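Local atomic coordinates of DNA mismatch repair protein MutL (Aquifex aeolicus, PDB entry 6LZI), a protein that binds and probably hydrolyses ATP through its N-terminal GHKL-type ATPase domain as part of DNA mismatch repair. Residues Glu14-Asn26 with Glu159-Ala171. Residues are numbered along the deposited sequence; the frame is centred on the assembly and turned at random.
With MG (magnesium ion), chain B; ADP (adenosine-5'-diphosphate), chain H.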
loop_
_atom_site.group_PDB
_atom_site.type_symbol
_atom_site.label_atom_id
_atom_site.label_comp_id
_atom_site.label_asym_id
_atom_site.label_seq_id
_atom_site.Cartn_x
_atom_site.Cartn_y
_atom_site.Cartn_z
ATOM N N GLU A 14 -5.828 12.426 6.663
ATOM C CA GLU A 14 -5.518 13.806 6.293
ATOM C C GLU A 14 -5.557 14.020 4.795
ATOM O O GLU A 14 -5.650 15.165 4.356
ATOM C CB GLU A 14 -4.128 14.175 6.818
ATOM C CG GLU A 14 -4.111 13.907 8.298
ATOM C CD GLU A 14 -2.846 14.387 8.959
ATOM O OE1 GLU A 14 -1.759 13.923 8.579
ATOM O OE2 GLU A 14 -2.988 15.252 9.851
ATOM N N SER A 15 -5.416 12.964 4.011
ATOM C CA SER A 15 -5.270 13.117 2.569
ATOM C C SER A 15 -5.568 11.785 1.914
ATOM O O SER A 15 -5.671 10.751 2.585
ATOM C CB SER A 15 -3.865 13.635 2.171
ATOM O OG SER A 15 -2.824 12.686 2.283
ATOM N N PRO A 16 -5.706 11.770 0.604
ATOM C CA PRO A 16 -5.987 10.499 -0.100
ATOM C C PRO A 16 -5.003 9.379 0.192
ATOM O O PRO A 16 -5.450 8.248 0.296
ATOM C CB PRO A 16 -5.958 10.884 -1.593
ATOM C CG PRO A 16 -6.454 12.406 -1.531
ATOM C CD PRO A 16 -5.769 12.973 -0.275
ATOM N N VAL A 17 -3.699 9.637 0.342
ATOM C CA VAL A 17 -2.789 8.521 0.587
ATOM C C VAL A 17 -3.158 7.796 1.875
ATOM O O VAL A 17 -2.993 6.565 1.981
ATOM C CB VAL A 17 -1.333 9.038 0.588
ATOM C CG1 VAL A 17 -1.015 9.762 1.850
ATOM C CG2 VAL A 17 -0.323 7.839 0.349
ATOM N N ASP A 18 -3.693 8.511 2.849
ATOM C CA ASP A 18 -4.001 7.862 4.124
ATOM C C ASP A 18 -5.150 6.889 3.945
ATOM O O ASP A 18 -5.226 5.856 4.622
ATOM C CB ASP A 18 -4.392 8.876 5.187
ATOM C CG ASP A 18 -3.276 9.829 5.521
ATOM O OD1 ASP A 18 -2.094 9.394 5.584
ATOM O OD2 ASP A 18 -3.564 11.044 5.681
ATOM N N VAL A 19 -6.111 7.281 3.102
ATOM C CA VAL A 19 -7.200 6.402 2.737
ATOM C C VAL A 19 -6.682 5.141 2.039
ATOM O O VAL A 19 -7.096 4.015 2.369
ATOM C CB VAL A 19 -8.198 7.129 1.854
ATOM C CG1 VAL A 19 -9.294 6.101 1.452
ATOM C CG2 VAL A 19 -8.787 8.304 2.591
ATOM N N VAL A 20 -5.840 5.311 1.020
ATOM C CA VAL A 20 -5.321 4.162 0.283
ATOM C C VAL A 20 -4.611 3.232 1.239
ATOM O O VAL A 20 -4.788 2.029 1.198
ATOM C CB VAL A 20 -4.339 4.641 -0.783
ATOM C CG1 VAL A 20 -3.695 3.478 -1.546
ATOM C CG2 VAL A 20 -5.075 5.531 -1.772
ATOM N N LYS A 21 -3.899 3.820 2.202
ATOM C CA LYS A 21 -3.122 2.992 3.118
ATOM C C LYS A 21 -4.059 2.080 3.905
ATOM O O LYS A 21 -3.838 0.840 4.036
ATOM C CB LYS A 21 -2.333 3.904 4.075
ATOM C CG LYS A 21 -1.532 3.133 5.120
ATOM C CD LYS A 21 -2.322 2.993 6.420
ATOM C CE LYS A 21 -1.438 2.587 7.555
ATOM N NZ LYS A 21 -2.308 2.293 8.723
ATOM N N GLU A 22 -5.086 2.691 4.493
ATOM C CA GLU A 22 -6.008 1.928 5.328
ATOM C C GLU A 22 -6.709 0.907 4.507
ATOM O O GLU A 22 -6.856 -0.229 4.962
ATOM C CB GLU A 22 -7.018 2.799 6.030
ATOM C CG GLU A 22 -6.350 3.831 6.918
ATOM C CD GLU A 22 -5.669 3.213 8.134
ATOM O OE1 GLU A 22 -4.741 3.836 8.722
ATOM O OE2 GLU A 22 -6.007 2.080 8.497
ATOM N N LEU A 23 -7.105 1.263 3.261
ATOM C CA LEU A 23 -7.817 0.234 2.491
ATOM C C LEU A 23 -6.894 -0.925 2.100
ATOM O O LEU A 23 -7.283 -2.086 2.205
ATOM C CB LEU A 23 -8.489 0.846 1.240
ATOM C CG LEU A 23 -9.520 1.872 1.739
ATOM C CD1 LEU A 23 -10.117 2.558 0.428
ATOM C CD2 LEU A 23 -10.608 1.421 2.650
ATOM N N VAL A 24 -5.671 -0.635 1.627
ATOM C CA VAL A 24 -4.822 -1.725 1.160
ATOM C C VAL A 24 -4.397 -2.554 2.360
ATOM O O VAL A 24 -4.295 -3.775 2.287
ATOM C CB VAL A 24 -3.613 -1.114 0.427
ATOM C CG1 VAL A 24 -2.544 -2.128 0.208
ATOM C CG2 VAL A 24 -4.081 -0.427 -0.939
ATOM N N GLU A 25 -4.198 -1.903 3.502
ATOM C CA GLU A 25 -3.920 -2.694 4.706
ATOM C C GLU A 25 -5.045 -3.690 4.973
ATOM O O GLU A 25 -4.764 -4.862 5.288
ATOM C CB GLU A 25 -3.681 -1.775 5.922
ATOM C CG GLU A 25 -3.498 -2.532 7.243
ATOM C CD GLU A 25 -3.142 -1.596 8.396
ATOM O OE1 GLU A 25 -3.869 -1.509 9.442
ATOM O OE2 GLU A 25 -2.079 -0.973 8.274
ATOM N N ASN A 26 -6.316 -3.265 4.773
ATOM C CA ASN A 26 -7.457 -4.125 5.032
ATOM C C ASN A 26 -7.493 -5.259 4.021
ATOM O O ASN A 26 -7.778 -6.416 4.377
ATOM C CB ASN A 26 -8.750 -3.303 4.972
ATOM C CG ASN A 26 -8.952 -2.499 6.232
ATOM O OD1 ASN A 26 -8.298 -2.786 7.232
ATOM N ND2 ASN A 26 -9.832 -1.547 6.229
ATOM N N GLU A 159 -0.407 14.529 -4.789
ATOM C CA GLU A 159 -1.135 13.441 -4.142
ATOM C C GLU A 159 -0.933 12.158 -4.884
ATOM O O GLU A 159 -0.861 11.097 -4.265
ATOM C CB GLU A 159 -2.626 13.732 -4.082
ATOM C CG GLU A 159 -3.103 14.324 -2.783
ATOM C CD GLU A 159 -2.551 13.586 -1.552
ATOM O OE1 GLU A 159 -2.808 12.362 -1.276
ATOM O OE2 GLU A 159 -1.867 14.305 -0.842
ATOM N N ARG A 160 -0.825 12.247 -6.214
ATOM C CA ARG A 160 -0.621 11.052 -7.027
ATOM C C ARG A 160 0.681 10.361 -6.662
ATOM O O ARG A 160 0.723 9.139 -6.430
ATOM C CB ARG A 160 -0.576 11.432 -8.497
ATOM C CG ARG A 160 -1.912 11.850 -9.137
ATOM C CD ARG A 160 -1.683 12.739 -10.404
ATOM N NE ARG A 160 -2.959 13.235 -10.929
ATOM C CZ ARG A 160 -3.107 14.284 -11.730
ATOM N NH1 ARG A 160 -2.048 14.981 -12.141
ATOM N NH2 ARG A 160 -4.331 14.642 -12.112
ATOM N N ARG A 161 1.754 11.150 -6.536
ATOM C CA ARG A 161 3.053 10.544 -6.292
ATOM C C ARG A 161 3.097 9.890 -4.915
ATOM O O ARG A 161 3.717 8.825 -4.753
ATOM C CB ARG A 161 4.158 11.607 -6.493
ATOM C CG ARG A 161 4.397 12.061 -7.966
ATOM C CD ARG A 161 5.478 13.180 -8.080
ATOM N NE ARG A 161 6.021 13.558 -6.767
ATOM C CZ ARG A 161 5.755 14.703 -6.138
ATOM N NH1 ARG A 161 4.971 15.610 -6.708
ATOM N NH2 ARG A 161 6.282 14.949 -4.944
ATOM N N LYS A 162 2.378 10.454 -3.936
ATOM C CA LYS A 162 2.384 9.858 -2.603
ATOM C C LYS A 162 1.704 8.501 -2.624
ATOM O O LYS A 162 2.197 7.568 -2.013
ATOM C CB LYS A 162 1.710 10.768 -1.579
ATOM C CG LYS A 162 2.448 12.059 -1.330
ATOM C CD LYS A 162 1.484 13.166 -0.900
ATOM C CE LYS A 162 0.880 12.942 0.485
ATOM N NZ LYS A 162 -0.078 14.082 0.941
ATOM N N VAL A 163 0.640 8.360 -3.422
ATOM C CA VAL A 163 -0.062 7.097 -3.558
ATOM C C VAL A 163 0.793 6.112 -4.341
ATOM O O VAL A 163 0.887 4.933 -3.979
ATOM C CB VAL A 163 -1.440 7.303 -4.245
ATOM C CG1 VAL A 163 -2.020 5.922 -4.683
ATOM C CG2 VAL A 163 -2.379 7.966 -3.321
ATOM N N LEU A 164 1.506 6.601 -5.351
ATOM C CA LEU A 164 2.426 5.739 -6.103
ATOM C C LEU A 164 3.526 5.177 -5.211
ATOM O O LEU A 164 3.764 3.948 -5.219
ATOM C CB LEU A 164 3.039 6.490 -7.280
ATOM C CG LEU A 164 4.003 5.642 -8.146
ATOM C CD1 LEU A 164 3.350 4.396 -8.622
ATOM C CD2 LEU A 164 4.448 6.501 -9.354
ATOM N N GLU A 165 4.157 6.056 -4.391
ATOM C CA GLU A 165 5.180 5.602 -3.437
ATOM C C GLU A 165 4.627 4.617 -2.404
ATOM O O GLU A 165 5.282 3.624 -2.069
ATOM C CB GLU A 165 5.795 6.792 -2.674
ATOM C CG GLU A 165 6.865 7.574 -3.468
ATOM C CD GLU A 165 7.882 6.642 -4.131
ATOM O OE1 GLU A 165 7.941 6.593 -5.390
ATOM O OE2 GLU A 165 8.584 5.917 -3.384
ATOM N N LEU A 166 3.449 4.899 -1.847
ATOM C CA LEU A 166 2.813 3.962 -0.917
ATOM C C LEU A 166 2.598 2.593 -1.529
ATOM O O LEU A 166 2.826 1.584 -0.870
ATOM C CB LEU A 166 1.470 4.528 -0.434
ATOM C CG LEU A 166 0.698 3.597 0.498
ATOM C CD1 LEU A 166 1.372 3.583 1.900
ATOM C CD2 LEU A 166 -0.815 3.947 0.578
ATOM N N ILE A 167 2.080 2.529 -2.759
ATOM C CA ILE A 167 1.819 1.194 -3.339
ATOM C C ILE A 167 3.136 0.473 -3.618
ATOM O O ILE A 167 3.250 -0.733 -3.404
ATOM C CB ILE A 167 0.966 1.289 -4.616
ATOM C CG1 ILE A 167 -0.384 1.958 -4.306
ATOM C CG2 ILE A 167 0.839 -0.155 -5.200
ATOM C CD1 ILE A 167 -1.228 1.256 -3.211
ATOM N N LYS A 168 4.178 1.218 -4.019
ATOM C CA LYS A 168 5.492 0.596 -4.159
ATOM C C LYS A 168 5.949 0.009 -2.844
ATOM O O LYS A 168 6.506 -1.094 -2.808
ATOM C CB LYS A 168 6.521 1.608 -4.685
ATOM C CG LYS A 168 6.275 1.945 -6.145
ATOM C CD LYS A 168 7.242 3.032 -6.632
ATOM C CE LYS A 168 6.879 3.337 -8.125
ATOM N NZ LYS A 168 7.955 4.108 -8.804
ATOM N N GLU A 169 5.689 0.724 -1.753
ATOM C CA GLU A 169 6.138 0.269 -0.436
ATOM C C GLU A 169 5.446 -1.013 -0.018
ATOM O O GLU A 169 6.087 -1.938 0.497
ATOM C CB GLU A 169 5.886 1.393 0.542
ATOM C CG GLU A 169 6.060 1.140 2.004
ATOM C CD GLU A 169 5.870 2.462 2.746
ATOM O OE1 GLU A 169 4.774 2.654 3.328
ATOM O OE2 GLU A 169 6.796 3.307 2.683
ATOM N N TYR A 170 4.138 -1.092 -0.228
ATOM C CA TYR A 170 3.431 -2.353 -0.004
ATOM C C TYR A 170 3.885 -3.443 -0.991
ATOM O O TYR A 170 3.970 -4.639 -0.653
ATOM C CB TYR A 170 1.936 -2.128 -0.223
ATOM C CG TYR A 170 1.230 -1.503 0.929
ATOM C CD1 TYR A 170 1.076 -2.181 2.073
ATOM C CD2 TYR A 170 0.634 -0.245 0.820
ATOM C CE1 TYR A 170 0.399 -1.660 3.124
ATOM C CE2 TYR A 170 -0.074 0.311 1.894
ATOM C CZ TYR A 170 -0.157 -0.425 3.048
ATOM O OH TYR A 170 -0.881 0.012 4.143
ATOM N N ALA A 171 4.143 -3.065 -2.228
ATOM C CA ALA A 171 4.590 -4.126 -3.114
ATOM C C ALA A 171 5.958 -4.672 -2.708
ATOM O O ALA A 171 6.238 -5.872 -2.923
ATOM C CB ALA A 171 4.730 -3.685 -4.566
HETATM MG MG MG B . -8.054 -1.759 8.965
HETATM P PB ADP H . -9.402 -2.769 11.541
HETATM O O1B ADP H . -8.884 -3.186 10.206
HETATM O O2B ADP H . -10.086 -3.940 12.294
HETATM O O3B ADP H . -8.325 -2.139 12.397
HETATM P PA ADP H . -11.115 -1.228 9.837
HETATM O O1A ADP H . -12.093 -0.120 10.102
HETATM O O2A ADP H . -10.021 -0.893 8.882
HETATM O O3A ADP H . -10.534 -1.664 11.327
HETATM O "O5'" ADP H . -11.866 -2.479 9.144
HETATM C "C5'" ADP H . -12.845 -3.017 10.035
HETATM C "C4'" ADP H . -13.083 -4.495 9.739
HETATM O "O4'" ADP H . -13.693 -4.617 8.479
HETATM C "C3'" ADP H . -11.857 -5.383 9.682
HETATM O "O3'" ADP H . -11.586 -5.923 11.004
HETATM C "C2'" ADP H . -12.310 -6.504 8.767
HETATM O "O2'" ADP H . -13.075 -7.392 9.646
HETATM C "C1'" ADP H . -13.298 -5.821 7.853
HETATM N N9 ADP H . -12.710 -5.435 6.577
HETATM C C8 ADP H . -12.370 -4.186 6.156
HETATM N N7 ADP H . -11.873 -4.215 4.891
HETATM C C5 ADP H . -11.887 -5.527 4.542
HETATM C C6 ADP H . -11.482 -6.232 3.322
HETATM N N6 ADP H . -10.942 -5.539 2.282
HETATM N N1 ADP H . -11.642 -7.584 3.301
HETATM C C2 ADP H . -12.165 -8.245 4.416
HETATM N N3 ADP H . -12.575 -7.663 5.541
HETATM C C4 ADP H . -12.458 -6.309 5.613
HETATM O O HOH W 1 -7.391 -0.113 7.639
HETATM O O HOH W 2 -0.177 -1.645 6.586
HETATM O O HOH W 3 -6.237 -2.676 9.142
HETATM O O HOH W 4 -7.639 -0.441 10.667
#
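The Y170 ring takes V24 CG1 over the centre of one face, a CH-pi contact of 3.7 Å to the ring centroid, 10° off its normal; L166 CD2 and a water lie at its edge, in plane. With CG beside the backbone N (chi1 -80°), the ring reaches across to the other helix, where Y170 OH meets K21 CG at 3.3 Å; the edge water bridges this hydroxyl to E25. In the first turn of helix 16-29, V17 sits as a knob among E159, K162, V163 and L166, its CG2 3.8 Å from L166 CB. V20 CG1 packs on L166 CD2 and I167 CD1. At the same N-terminal end, E159 OE1 accepts V17 N at 3.3 Å, nearly along the C-O axis, and rests on P16 CD, while OE2 pairs on its syn side with K162 NZ, a salt bridge within one helix. Replacing E159 by an alanine is likely to leave V17 N without this acceptor and K162 without its salt-bridge partner, K154 close by. The nearly parallel helices (24°) lie over the ATPase sheet, V20 touching I47 and V163 touching L181. Apolar packing thus backs the Bergerat-fold helix whose N26 binds magnesium and ADP, and the carboxylate probably complements its positive dipole end.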